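Local coordinates for putative alpha/beta hydrolase (PDB 4RPC), which is a putative alpha/beta hydrolase of unknown substrate that probably cleaves an ester or a similar bond, at residues K23-H28 with V103-R108; Y93-G98 with E243-E248; V207-N212 with Q218-L223; Y234-R239 with S253-E258. All coordinates share one frame; numbering follows the deposited sequence.

Interaction 1. Residues K23-H28 with V103-R108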
loop_
_atom_site.group_PDB
_atom_site.type_symbol
_atom_site.label_atom_id
_atom_site.label_comp_id
_atom_site.label_asym_id
_atom_site.label_seq_id
_atom_site.Cartn_x
_atom_site.Cartn_y
_atom_site.Cartn_z
ATOM N N LYS A 23 15.455 -3.845 -8.540
ATOM C CA LYS A 23 14.471 -2.809 -8.311
ATOM C C LYS A 23 13.351 -3.250 -7.331
ATOM O O LYS A 23 12.686 -4.254 -7.529
ATOM C CB LYS A 23 13.875 -2.378 -9.630
ATOM C CG LYS A 23 14.671 -1.293 -10.324
ATOM C CD LYS A 23 15.925 -1.849 -10.945
ATOM C CE LYS A 23 16.459 -0.856 -11.948
ATOM N NZ LYS A 23 17.921 -1.000 -12.061
ATOM N N VAL A 24 13.146 -2.432 -6.309
ATOM C CA VAL A 24 12.150 -2.624 -5.321
ATOM C C VAL A 24 11.264 -1.349 -5.270
ATOM O O VAL A 24 11.746 -0.241 -4.990
ATOM C CB VAL A 24 12.834 -2.893 -3.972
ATOM C CG1 VAL A 24 11.821 -3.000 -2.843
ATOM C CG2 VAL A 24 13.668 -4.189 -4.047
ATOM N N LEU A 25 9.984 -1.515 -5.537
ATOM C CA LEU A 25 8.998 -0.396 -5.516
ATOM C C LEU A 25 8.230 -0.384 -4.216
ATOM O O LEU A 25 7.687 -1.400 -3.838
ATOM C CB LEU A 25 7.953 -0.612 -6.631
ATOM C CG LEU A 25 7.658 0.366 -7.731
ATOM C CD1 LEU A 25 6.383 -0.074 -8.426
ATOM C CD2 LEU A 25 7.525 1.813 -7.318
ATOM N N LEU A 26 8.122 0.765 -3.577
ATOM C CA LEU A 26 7.434 0.900 -2.336
ATOM C C LEU A 26 6.321 1.904 -2.488
ATOM O O LEU A 26 6.606 3.115 -2.735
ATOM C CB LEU A 26 8.392 1.400 -1.269
ATOM C CG LEU A 26 9.646 0.592 -1.073
ATOM C CD1 LEU A 26 10.577 1.353 -0.143
ATOM C CD2 LEU A 26 9.329 -0.749 -0.470
ATOM N N ILE A 27 5.072 1.416 -2.340
ATOM C CA ILE A 27 3.851 2.219 -2.614
ATOM C C ILE A 27 3.062 2.412 -1.373
ATOM O O ILE A 27 2.552 1.457 -0.793
ATOM C CB ILE A 27 2.961 1.610 -3.718
ATOM C CG1 ILE A 27 3.779 1.179 -4.932
ATOM C CG2 ILE A 27 1.890 2.607 -4.154
ATOM C CD1 ILE A 27 2.980 0.478 -6.038
ATOM N N HIS A 28 2.999 3.662 -0.926
ATOM C CA HIS A 28 2.300 4.040 0.285
ATOM C C HIS A 28 0.785 4.070 0.131
ATOM O O HIS A 28 0.256 3.915 -0.967
ATOM C CB HIS A 28 2.815 5.382 0.804
ATOM C CG HIS A 28 2.401 6.586 -0.009
ATOM N ND1 HIS A 28 1.165 7.167 0.122
ATOM C CD2 HIS A 28 3.100 7.391 -0.844
ATOM C CE1 HIS A 28 1.073 8.216 -0.678
ATOM N NE2 HIS A 28 2.232 8.384 -1.273
ATOM N N VAL A 103 -0.995 -4.521 -7.273
ATOM C CA VAL A 103 -1.659 -5.592 -7.974
ATOM C C VAL A 103 -1.981 -5.148 -9.369
ATOM O O VAL A 103 -1.734 -5.843 -10.339
ATOM C CB VAL A 103 -2.925 -6.050 -7.227
ATOM C CG1 VAL A 103 -3.712 -7.069 -8.042
ATOM C CG2 VAL A 103 -2.539 -6.674 -5.916
ATOM N N GLU A 104 -2.537 -3.958 -9.478
ATOM C CA GLU A 104 -2.870 -3.414 -10.801
ATOM C C GLU A 104 -1.655 -3.319 -11.705
ATOM O O GLU A 104 -1.745 -3.519 -12.943
ATOM C CB GLU A 104 -3.500 -2.043 -10.658
ATOM C CG GLU A 104 -3.893 -1.360 -11.933
ATOM C CD GLU A 104 -5.039 -2.007 -12.624
ATOM O OE1 GLU A 104 -5.798 -2.778 -11.989
ATOM O OE2 GLU A 104 -5.164 -1.749 -13.831
HETATM N N MSE A 105 -0.530 -2.946 -11.140
HETATM C CA MSE A 105 0.704 -2.969 -11.948
HETATM C C MSE A 105 1.072 -4.362 -12.419
HETATM O O MSE A 105 1.529 -4.520 -13.524
HETATM C CB MSE A 105 1.843 -2.316 -11.184
HETATM C CG MSE A 105 1.601 -0.808 -11.369
HETATM SE SE MSE A 105 3.004 0.020 -10.327
HETATM C CE MSE A 105 4.267 -0.155 -11.852
ATOM N N ALA A 106 0.809 -5.389 -11.605
ATOM C CA ALA A 106 1.123 -6.772 -11.995
ATOM C C ALA A 106 0.229 -7.283 -13.098
ATOM O O ALA A 106 0.621 -8.153 -13.843
ATOM C CB ALA A 106 1.048 -7.720 -10.791
ATOM N N ILE A 107 -0.976 -6.751 -13.175
ATOM C CA ILE A 107 -1.966 -7.161 -14.153
ATOM C C ILE A 107 -1.795 -6.464 -15.503
ATOM O O ILE A 107 -2.001 -7.079 -16.534
ATOM C CB ILE A 107 -3.363 -6.826 -13.612
ATOM C CG1 ILE A 107 -3.700 -7.710 -12.423
ATOM C CG2 ILE A 107 -4.406 -6.851 -14.727
ATOM C CD1 ILE A 107 -5.014 -7.283 -11.779
ATOM N N ARG A 108 -1.505 -5.165 -15.507
ATOM C CA ARG A 108 -1.357 -4.427 -16.753
ATOM C C ARG A 108 -0.281 -5.029 -17.653
ATOM O O ARG A 108 -0.462 -5.147 -18.871
ATOM C CB ARG A 108 -0.971 -2.995 -16.472
ATOM C CG ARG A 108 -2.097 -2.108 -15.980
ATOM C CD ARG A 108 -1.523 -0.736 -15.610
ATOM N NE ARG A 108 -0.337 -0.339 -16.398
ATOM C CZ ARG A 108 -0.360 0.254 -17.600
ATOM N NH1 ARG A 108 -1.515 0.541 -18.200
ATOM N NH2 ARG A 108 0.787 0.558 -18.209
#
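Met-105, present as selenomethionine, overlaps the tip of Leu-25 and brushes Ile-27, joining helix 97-108 to strand 23-27 in the core of an alpha/beta-hydrolase fold. Helix 97-108 packs against the central, mostly parallel sheet here, but the backbones stay well apart: the CA atoms of Leu-25 and Met-105 are 10.8 Å from each other. A long, unbranched and flexible side chain suits such a span. The Met-105 side chain leaves the helix with CG anti to the carbonyl carbon (chi1 -80°) and runs on extended as far as the selenium, which it carries straight to the strand. Leu-25 reaches back toward it tip to tip, so that its CD1 lies 3.9 Å from Met-105 SE. Ile-27, two residues on and on the same face of the strand, adds a looser touch: Ile-27 CD1 lies 4.3 Å from Met-105 SE. Leucine and isoleucine fit a buried strand face with no polar group to satisfy. Both also pack on Ile-92 of the adjacent strand 88-95, while Leu-77 and Leu-81 of helix 70-83 lie against Met-105. The chain bends about its CG-SE bond (chi3 84°), and this turn swings the terminal methyl CE of Met-105 to within 4.0 Å of Leu-25 CD1.

Interaction 2. Residues Y93-G98 with E243-E248; sequences YGVSLG and EVLSKE
This is a small, buried contact between the C-terminal end of strand 88-95, in the middle of the sheet, and helix 243-247, and one leucine makes it from the helix side. Leu-245 CD2 meets Val-95 tip to tip, 3.7 Å from its CG1, and also lies 3.8 Å from Tyr-93 OH. The torsions of Val-95 set CG1 between the backbone N and the carbonyl carbon (chi1 61°), with CG2 anti to the N, and the leucine methyl approaches both branches. Directly after Val-95 the chain makes the sharp strand-to-helix turn of a probable nucleophile elbow, the GxSxG signature of alpha/beta hydrolases. Ser-96 there has a positive phi of 62°, and a beta carbon on Gly-94 would run into Gly-98 O. An alanine in place of Leu-245 would remove both terminal methyls and is likely to open a gap beside Val-95 at the base of that turn. Tyr-93 suits its position because the ring is long enough to set its hydroxyl against the leucine, OH touching CD2 and CB of Leu-245, while the same oxygen is hydrogen-bonded to Asp-119 OD2, which helps to fix the ring. Ser-96 OG, for its part, bonds to Gln-122 NE2 and weakly to His-241 NE2.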
loop_
_atom_site.group_PDB
_atom_site.type_symbol
_atom_site.label_atom_id
_atom_site.label_comp_id
_atom_site.label_asym_id
_atom_site.label_seq_id
_atom_site.Cartn_x
_atom_site.Cartn_y
_atom_site.Cartn_z
ATOM N N TYR A 93 6.231 -3.606 -2.694
ATOM C CA TYR A 93 5.563 -3.634 -1.438
ATOM C C TYR A 93 4.525 -2.529 -1.514
ATOM O O TYR A 93 4.815 -1.422 -1.943
ATOM C CB TYR A 93 6.536 -3.438 -0.274
ATOM C CG TYR A 93 5.821 -3.198 1.018
ATOM C CD1 TYR A 93 5.438 -4.238 1.833
ATOM C CD2 TYR A 93 5.448 -1.903 1.384
ATOM C CE1 TYR A 93 4.755 -4.007 3.008
ATOM C CE2 TYR A 93 4.767 -1.673 2.553
ATOM C CZ TYR A 93 4.411 -2.735 3.358
ATOM O OH TYR A 93 3.747 -2.444 4.530
ATOM N N GLY A 94 3.293 -2.838 -1.178
ATOM C CA GLY A 94 2.297 -1.821 -1.136
ATOM C C GLY A 94 1.475 -1.966 0.091
ATOM O O GLY A 94 1.084 -3.084 0.471
ATOM N N VAL A 95 1.243 -0.838 0.750
ATOM C CA VAL A 95 0.453 -0.850 1.955
ATOM C C VAL A 95 -0.860 -0.184 1.660
ATOM O O VAL A 95 -0.907 0.913 1.106
ATOM C CB VAL A 95 1.179 -0.199 3.168
ATOM C CG1 VAL A 95 1.491 1.260 2.908
ATOM C CG2 VAL A 95 0.314 -0.332 4.436
ATOM N N SER A 96 -1.928 -0.888 2.009
ATOM C CA SER A 96 -3.293 -0.408 1.900
ATOM C C SER A 96 -3.641 -0.120 0.449
ATOM O O SER A 96 -3.500 -1.001 -0.404
ATOM C CB SER A 96 -3.461 0.822 2.828
ATOM O OG SER A 96 -4.823 0.941 3.249
ATOM N N LEU A 97 -4.101 1.084 0.138
ATOM C CA LEU A 97 -4.309 1.422 -1.262
ATOM C C LEU A 97 -3.101 1.086 -2.126
ATOM O O LEU A 97 -3.254 0.725 -3.282
ATOM C CB LEU A 97 -4.533 2.895 -1.393
ATOM C CG LEU A 97 -4.710 3.450 -2.793
ATOM C CD1 LEU A 97 -5.819 2.750 -3.537
ATOM C CD2 LEU A 97 -4.987 4.959 -2.645
ATOM N N GLY A 98 -1.913 1.217 -1.556
ATOM C CA GLY A 98 -0.727 0.985 -2.302
ATOM C C GLY A 98 -0.653 -0.474 -2.741
ATOM O O GLY A 98 -0.014 -0.754 -3.733
ATOM N N GLU A 243 0.563 -1.808 11.418
ATOM C CA GLU A 243 1.342 -1.704 12.677
ATOM C C GLU A 243 2.841 -2.133 12.499
ATOM O O GLU A 243 3.775 -1.468 13.030
ATOM C CB GLU A 243 0.687 -2.538 13.790
ATOM C CG GLU A 243 1.319 -2.311 15.144
ATOM C CD GLU A 243 0.483 -2.779 16.325
ATOM O OE1 GLU A 243 -0.582 -3.454 16.136
ATOM O OE2 GLU A 243 0.933 -2.487 17.492
ATOM N N VAL A 244 3.066 -3.186 11.731
ATOM C CA VAL A 244 4.426 -3.607 11.436
ATOM C C VAL A 244 5.169 -2.507 10.685
ATOM O O VAL A 244 6.338 -2.241 10.940
ATOM C CB VAL A 244 4.465 -4.894 10.583
ATOM C CG1 VAL A 244 5.914 -5.324 10.373
ATOM C CG2 VAL A 244 3.753 -6.056 11.282
ATOM N N LEU A 245 4.492 -1.847 9.747
ATOM C CA LEU A 245 5.133 -0.753 9.009
ATOM C C LEU A 245 5.425 0.419 9.911
ATOM O O LEU A 245 6.471 1.071 9.803
ATOM C CB LEU A 245 4.185 -0.313 7.863
ATOM C CG LEU A 245 4.691 0.776 6.966
ATOM C CD1 LEU A 245 6.001 0.346 6.309
ATOM C CD2 LEU A 245 3.611 1.093 5.905
ATOM N N SER A 246 4.493 0.714 10.795
ATOM C CA SER A 246 4.619 1.899 11.620
ATOM C C SER A 246 5.770 1.732 12.604
ATOM O O SER A 246 6.747 2.475 12.533
ATOM C CB SER A 246 3.342 2.192 12.366
ATOM O OG SER A 246 3.444 3.387 13.081
ATOM N N LYS A 247 5.707 0.680 13.407
ATOM C CA LYS A 247 6.621 0.499 14.525
ATOM C C LYS A 247 7.784 -0.512 14.350
ATOM O O LYS A 247 8.776 -0.392 15.094
ATOM C CB LYS A 247 5.788 0.164 15.730
ATOM C CG LYS A 247 4.739 1.246 16.007
ATOM C CD LYS A 247 3.877 0.939 17.213
ATOM C CE LYS A 247 4.671 1.061 18.512
ATOM N NZ LYS A 247 4.184 0.049 19.487
ATOM N N GLU A 248 7.688 -1.453 13.389
ATOM C CA GLU A 248 8.793 -2.360 13.006
ATOM C C GLU A 248 9.020 -2.494 11.521
ATOM O O GLU A 248 9.028 -3.592 11.006
ATOM C CB GLU A 248 8.505 -3.752 13.499
ATOM C CG GLU A 248 8.110 -3.724 14.946
ATOM C CD GLU A 248 7.226 -4.867 15.315
ATOM O OE1 GLU A 248 6.355 -5.301 14.511
ATOM O OE2 GLU A 248 7.413 -5.301 16.446
#

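Interaction 3. Residues V207-N212 with Q218-L223; sequences VLIGGN and QFTPLL
Val-207 meets helix 220-226 with both of its methyl branches. CG1, anti to the backbone N, lies 4.4 Å from Thr-220 CG2, and Val-207 CG2 is 4.2 Å from Leu-223 CD1, the two side chains of this second pair slanting across each other. A beta-branched residue serves well here, since its fork spreads over two residues that lie one helical turn apart. Leu-208, next along, points to the opposite face of the sheet. Ile-209 returns to the helix side, and its side chain crosses that of Thr-220 at about a right angle, Ile-209 CD1 lying 4.1 Å from Thr-220 CG2. The threonine thus offers its methyl to both strand residues. Its hydroxyl, set between the backbone N and the carbonyl carbon (chi1 71°), instead donates a hydrogen bond to Ala-217 O, so the polar branch is satisfied in the turn leading into the helix. At Gly-210 the strand ends, and its N is hydrogen-bonded to Glu-213 OE1; that glutamate is probably the acid of a Ser-His-Glu triad, carried on the loop after this strand. Strand 204-210, helix 220-226 and strand 232-236 form a beta-alpha-beta unit, and the present contact seats its helix on the first strand. On the other face of the sheet, Leu-208 packs against Ile-252 and Leu-255 of helix 249-259, so strand 204-210 lies between two helices.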
loop_
_atom_site.group_PDB
_atom_site.type_symbol
_atom_site.label_atom_id
_atom_site.label_comp_id
_atom_site.label_asym_id
_atom_site.label_seq_id
_atom_site.Cartn_x
_atom_site.Cartn_y
_atom_site.Cartn_z
ATOM N N VAL A 207 1.398 -12.143 1.078
ATOM C CA VAL A 207 0.499 -11.313 1.865
ATOM C C VAL A 207 0.955 -11.173 3.333
ATOM O O VAL A 207 1.111 -12.190 4.067
ATOM C CB VAL A 207 -0.882 -11.967 1.872
ATOM C CG1 VAL A 207 -1.972 -10.965 2.288
ATOM C CG2 VAL A 207 -1.199 -12.527 0.505
ATOM N N LEU A 208 1.156 -9.936 3.774
ATOM C CA LEU A 208 1.412 -9.657 5.175
ATOM C C LEU A 208 0.070 -9.337 5.861
ATOM O O LEU A 208 -0.726 -8.510 5.394
ATOM C CB LEU A 208 2.416 -8.536 5.369
ATOM C CG LEU A 208 3.510 -8.358 4.334
ATOM C CD1 LEU A 208 4.764 -7.782 4.966
ATOM C CD2 LEU A 208 3.869 -9.548 3.487
ATOM N N ILE A 209 -0.171 -10.036 6.961
ATOM C CA ILE A 209 -1.400 -9.937 7.726
ATOM C C ILE A 209 -1.045 -9.703 9.208
ATOM O O ILE A 209 -0.250 -10.436 9.771
ATOM C CB ILE A 209 -2.214 -11.258 7.609
ATOM C CG1 ILE A 209 -2.598 -11.553 6.143
ATOM C CG2 ILE A 209 -3.453 -11.188 8.501
ATOM C CD1 ILE A 209 -3.207 -12.915 5.900
ATOM N N GLY A 210 -1.620 -8.659 9.800
ATOM C CA GLY A 210 -1.565 -8.441 11.232
ATOM C C GLY A 210 -2.604 -9.316 11.907
ATOM O O GLY A 210 -3.782 -9.278 11.547
ATOM N N GLY A 211 -2.180 -10.077 12.906
ATOM C CA GLY A 211 -3.079 -10.964 13.632
ATOM C C GLY A 211 -4.262 -10.319 14.334
ATOM O O GLY A 211 -5.213 -10.977 14.649
ATOM N N ASN A 212 -4.193 -9.046 14.647
ATOM C CA ASN A 212 -5.353 -8.372 15.248
ATOM C C ASN A 212 -6.364 -7.862 14.251
ATOM O O ASN A 212 -7.459 -7.461 14.655
ATOM C CB ASN A 212 -4.902 -7.212 16.134
ATOM C CG ASN A 212 -4.212 -7.686 17.378
ATOM O OD1 ASN A 212 -4.254 -8.884 17.699
ATOM N ND2 ASN A 212 -3.589 -6.757 18.100
ATOM N N GLN A 218 -9.515 -11.945 4.530
ATOM C CA GLN A 218 -10.708 -11.946 3.663
ATOM C C GLN A 218 -10.379 -12.080 2.183
ATOM O O GLN A 218 -11.079 -12.748 1.452
ATOM C CB GLN A 218 -11.455 -10.626 3.874
ATOM C CG GLN A 218 -12.732 -10.382 3.050
ATOM C CD GLN A 218 -13.324 -9.000 3.350
ATOM O OE1 GLN A 218 -12.895 -8.329 4.295
ATOM N NE2 GLN A 218 -14.290 -8.564 2.549
ATOM N N PHE A 219 -9.280 -11.462 1.748
ATOM C CA PHE A 219 -8.961 -11.399 0.318
ATOM C C PHE A 219 -7.956 -12.441 -0.195
ATOM O O PHE A 219 -7.634 -12.512 -1.399
ATOM C CB PHE A 219 -8.592 -9.967 -0.042
ATOM C CG PHE A 219 -9.712 -8.990 0.227
ATOM C CD1 PHE A 219 -10.840 -8.978 -0.582
ATOM C CD2 PHE A 219 -9.651 -8.112 1.284
ATOM C CE1 PHE A 219 -11.884 -8.095 -0.326
ATOM C CE2 PHE A 219 -10.683 -7.237 1.533
ATOM C CZ PHE A 219 -11.797 -7.234 0.738
ATOM N N THR A 220 -7.509 -13.321 0.684
ATOM C CA THR A 220 -6.488 -14.251 0.267
ATOM C C THR A 220 -7.049 -15.275 -0.757
ATOM O O THR A 220 -6.357 -15.620 -1.702
ATOM C CB THR A 220 -5.771 -14.902 1.469
ATOM O OG1 THR A 220 -6.654 -15.823 2.126
ATOM C CG2 THR A 220 -5.258 -13.822 2.474
ATOM N N PRO A 221 -8.292 -15.729 -0.599
ATOM C CA PRO A 221 -8.841 -16.583 -1.682
ATOM C C PRO A 221 -8.838 -15.923 -3.080
ATOM O O PRO A 221 -8.455 -16.544 -4.056
ATOM C CB PRO A 221 -10.282 -16.836 -1.241
ATOM C CG PRO A 221 -10.295 -16.635 0.231
ATOM C CD PRO A 221 -9.179 -15.702 0.583
ATOM N N LEU A 222 -9.257 -14.670 -3.164
ATOM C CA LEU A 222 -9.218 -13.940 -4.424
ATOM C C LEU A 222 -7.811 -13.835 -4.995
ATOM O O LEU A 222 -7.576 -14.051 -6.187
ATOM C CB LEU A 222 -9.782 -12.521 -4.231
ATOM C CG LEU A 222 -9.807 -11.648 -5.478
ATOM C CD1 LEU A 222 -10.473 -12.384 -6.636
ATOM C CD2 LEU A 222 -10.573 -10.401 -5.135
ATOM N N LEU A 223 -6.854 -13.501 -4.155
ATOM C CA LEU A 223 -5.477 -13.379 -4.646
ATOM C C LEU A 223 -4.919 -14.710 -5.117
ATOM O O LEU A 223 -4.141 -14.765 -6.068
ATOM C CB LEU A 223 -4.600 -12.804 -3.556
ATOM C CG LEU A 223 -5.044 -11.423 -3.090
ATOM C CD1 LEU A 223 -4.355 -11.061 -1.787
ATOM C CD2 LEU A 223 -4.801 -10.391 -4.174
#

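Interaction 4. Residues Y234-R239 with S253-E258; sequences YEFPNR and SRLIRE
The guanidinium of Arg-239 folds back on its own loop, NH1 donating to Asn-238 O over 3.0 Å. The bond is fairly straight (160°) and Asn-238 O lies in the guanidinium plane, yet NH1 approaches from well above the carbonyl plane. NH2 of the same group makes a salt bridge to Glu-248, so the turn after strand 232-236 is tied to the end of helix 243-247. Asn-238 suits that turn, because asparagine tolerates the left-handed backbone it adopts (phi 50°). The contact with helix 249-259, by contrast, is apolar and centres on Leu-255. Its CD1 sits over one face of the Tyr-234 ring in a CH-pi contact, 3.9 Å from the ring centroid, and is 3.7 Å from CE1 of that tyrosine. The other branch, CD2, lies by CG of Tyr-234 and also comes to the edge of the Phe-236 ring, 4.1 Å from Phe-236 CZ. With CG anti to the backbone N (chi1 -169°), the leucine fork reaches both aromatic residues. In the alpha/beta-hydrolase fold this is the last strand of the sheet, here covered by the C-terminal helix. The loop between strand 232-236 and helix 243-247 also carries His-241, probably the catalytic histidine. A serine in place of Tyr-234 would take away the ring face under Leu-255 CD1 and would probably leave that methyl poorly covered at the sheet margin. Phe-236 packs in addition on Val-244 of helix 243-247, and on the far side of helix 249-259 Ser-253 OG is hydrogen-bonded to Asp-44.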
loop_
_atom_site.group_PDB
_atom_site.type_symbol
_atom_site.label_atom_id
_atom_site.label_comp_id
_atom_site.label_asym_id
_atom_site.label_seq_id
_atom_site.Cartn_x
_atom_site.Cartn_y
_atom_site.Cartn_z
ATOM N N TYR A 234 2.361 -14.294 5.452
ATOM C CA TYR A 234 3.203 -13.901 6.577
ATOM C C TYR A 234 2.310 -13.266 7.639
ATOM O O TYR A 234 1.749 -12.220 7.406
ATOM C CB TYR A 234 4.295 -12.958 6.090
ATOM C CG TYR A 234 5.198 -13.627 5.086
ATOM C CD1 TYR A 234 6.255 -14.447 5.518
ATOM C CD2 TYR A 234 4.987 -13.501 3.699
ATOM C CE1 TYR A 234 7.097 -15.049 4.610
ATOM C CE2 TYR A 234 5.818 -14.118 2.805
ATOM C CZ TYR A 234 6.865 -14.889 3.278
ATOM O OH TYR A 234 7.694 -15.506 2.406
ATOM N N GLU A 235 2.191 -13.934 8.793
ATOM C CA GLU A 235 1.300 -13.547 9.878
ATOM C C GLU A 235 2.155 -12.792 10.903
ATOM O O GLU A 235 3.226 -13.245 11.228
ATOM C CB GLU A 235 0.688 -14.799 10.518
ATOM C CG GLU A 235 0.497 -15.991 9.566
ATOM C CD GLU A 235 -0.802 -16.800 9.765
ATOM O OE1 GLU A 235 -1.035 -17.389 10.864
ATOM O OE2 GLU A 235 -1.587 -16.850 8.784
ATOM N N PHE A 236 1.702 -11.644 11.406
ATOM C CA PHE A 236 2.437 -10.943 12.471
ATOM C C PHE A 236 1.497 -10.826 13.644
ATOM O O PHE A 236 0.424 -10.199 13.512
ATOM C CB PHE A 236 2.911 -9.574 11.976
ATOM C CG PHE A 236 3.897 -9.659 10.857
ATOM C CD1 PHE A 236 5.246 -9.796 11.124
ATOM C CD2 PHE A 236 3.478 -9.631 9.536
ATOM C CE1 PHE A 236 6.189 -9.887 10.085
ATOM C CE2 PHE A 236 4.405 -9.712 8.487
ATOM C CZ PHE A 236 5.759 -9.849 8.766
ATOM N N PRO A 237 1.832 -11.488 14.774
ATOM C CA PRO A 237 0.855 -11.606 15.857
ATOM C C PRO A 237 0.738 -10.297 16.605
ATOM O O PRO A 237 1.708 -9.506 16.628
ATOM C CB PRO A 237 1.461 -12.671 16.780
ATOM C CG PRO A 237 2.949 -12.615 16.525
ATOM C CD PRO A 237 3.160 -12.011 15.151
ATOM N N ASN A 238 -0.436 -10.083 17.201
ATOM C CA ASN A 238 -0.772 -8.879 17.953
ATOM C C ASN A 238 -0.462 -7.628 17.204
ATOM O O ASN A 238 -0.051 -6.638 17.830
ATOM C CB ASN A 238 -0.030 -8.800 19.269
ATOM C CG ASN A 238 -0.376 -9.900 20.147
ATOM O OD1 ASN A 238 -1.549 -10.122 20.369
ATOM N ND2 ASN A 238 0.618 -10.651 20.623
ATOM N N ARG A 239 -0.667 -7.667 15.886
ATOM C CA ARG A 239 -0.419 -6.493 15.056
ATOM C C ARG A 239 -1.698 -6.131 14.276
ATOM O O ARG A 239 -2.424 -7.002 13.801
ATOM C CB ARG A 239 0.790 -6.701 14.130
ATOM C CG ARG A 239 2.147 -6.927 14.834
ATOM C CD ARG A 239 2.536 -5.691 15.637
ATOM N NE ARG A 239 3.818 -5.846 16.317
ATOM C CZ ARG A 239 3.965 -6.291 17.558
ATOM N NH1 ARG A 239 2.916 -6.612 18.323
ATOM N NH2 ARG A 239 5.181 -6.389 18.062
ATOM N N SER A 253 11.801 -4.793 5.797
ATOM C CA SER A 253 13.148 -4.888 5.147
ATOM C C SER A 253 13.707 -6.273 5.076
ATOM O O SER A 253 14.204 -6.696 4.055
ATOM C CB SER A 253 14.181 -4.087 5.913
ATOM O OG SER A 253 13.803 -2.764 5.863
ATOM N N ARG A 254 13.670 -6.948 6.211
ATOM C CA ARG A 254 14.218 -8.299 6.312
ATOM C C ARG A 254 13.440 -9.216 5.387
ATOM O O ARG A 254 13.985 -9.999 4.652
ATOM C CB ARG A 254 14.092 -8.773 7.752
ATOM C CG ARG A 254 15.192 -9.657 8.237
ATOM C CD ARG A 254 15.464 -9.414 9.713
ATOM N NE ARG A 254 15.144 -10.578 10.523
ATOM C CZ ARG A 254 15.912 -11.657 10.642
ATOM N NH1 ARG A 254 17.062 -11.764 9.976
ATOM N NH2 ARG A 254 15.520 -12.639 11.430
ATOM N N LEU A 255 12.137 -9.092 5.402
ATOM C CA LEU A 255 11.305 -9.950 4.587
ATOM C C LEU A 255 11.547 -9.742 3.077
ATOM O O LEU A 255 11.610 -10.709 2.304
ATOM C CB LEU A 255 9.858 -9.653 4.926
ATOM C CG LEU A 255 8.816 -10.614 4.386
ATOM C CD1 LEU A 255 9.221 -12.053 4.648
ATOM C CD2 LEU A 255 7.475 -10.299 5.056
ATOM N N ILE A 256 11.687 -8.487 2.659
ATOM C CA ILE A 256 12.003 -8.191 1.269
ATOM C C ILE A 256 13.319 -8.870 0.835
ATOM O O ILE A 256 13.391 -9.495 -0.220
ATOM C CB ILE A 256 12.071 -6.671 0.996
ATOM C CG1 ILE A 256 10.658 -6.079 1.020
ATOM C CG2 ILE A 256 12.632 -6.425 -0.388
ATOM C CD1 ILE A 256 10.595 -4.553 1.015
ATOM N N ARG A 257 14.341 -8.759 1.667
ATOM C CA ARG A 257 15.649 -9.406 1.411
ATOM C C ARG A 257 15.473 -10.898 1.325
ATOM O O ARG A 257 16.017 -11.510 0.431
ATOM C CB ARG A 257 16.677 -9.126 2.523
ATOM C CG ARG A 257 17.236 -7.710 2.564
ATOM C CD ARG A 257 18.465 -7.555 3.487
ATOM N NE ARG A 257 19.153 -6.261 3.269
ATOM C CZ ARG A 257 20.180 -6.064 2.434
ATOM N NH1 ARG A 257 20.689 -7.070 1.719
ATOM N NH2 ARG A 257 20.702 -4.842 2.291
ATOM N N GLU A 258 14.693 -11.472 2.242
ATOM C CA GLU A 258 14.479 -12.936 2.301
ATOM C C GLU A 258 13.780 -13.457 1.080
ATOM O O GLU A 258 14.206 -14.398 0.492
ATOM C CB GLU A 258 13.637 -13.329 3.527
ATOM C CG GLU A 258 14.366 -13.235 4.870
ATOM C CD GLU A 258 13.420 -13.452 6.052
ATOM O OE1 GLU A 258 12.167 -13.265 5.889
ATOM O OE2 GLU A 258 13.928 -13.789 7.146
#

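All four contacts set helices against one central sheet, in which strands 23-27 and 88-95 are neighbours, as are 204-210 and 232-236. Interactions 1 and 2 lie about 14 Å apart, centre to centre, share helix 97-108 and are joined by probable backbone hydrogen bonds between Ile-27 or Leu-25 and Tyr-93. Interactions 3 and 4, about 13 Å apart, are linked in the same way through Val-207 and Tyr-234. Along the chain, interaction 3 nests inside the loop closed by interaction 2, whose segments alternate with those of both 1 and 4. Distant parts of the sequence are thereby drawn together, bringing the probable nucleophile, acid and histidine into loops that follow strands 88-95, 204-210 and 232-236.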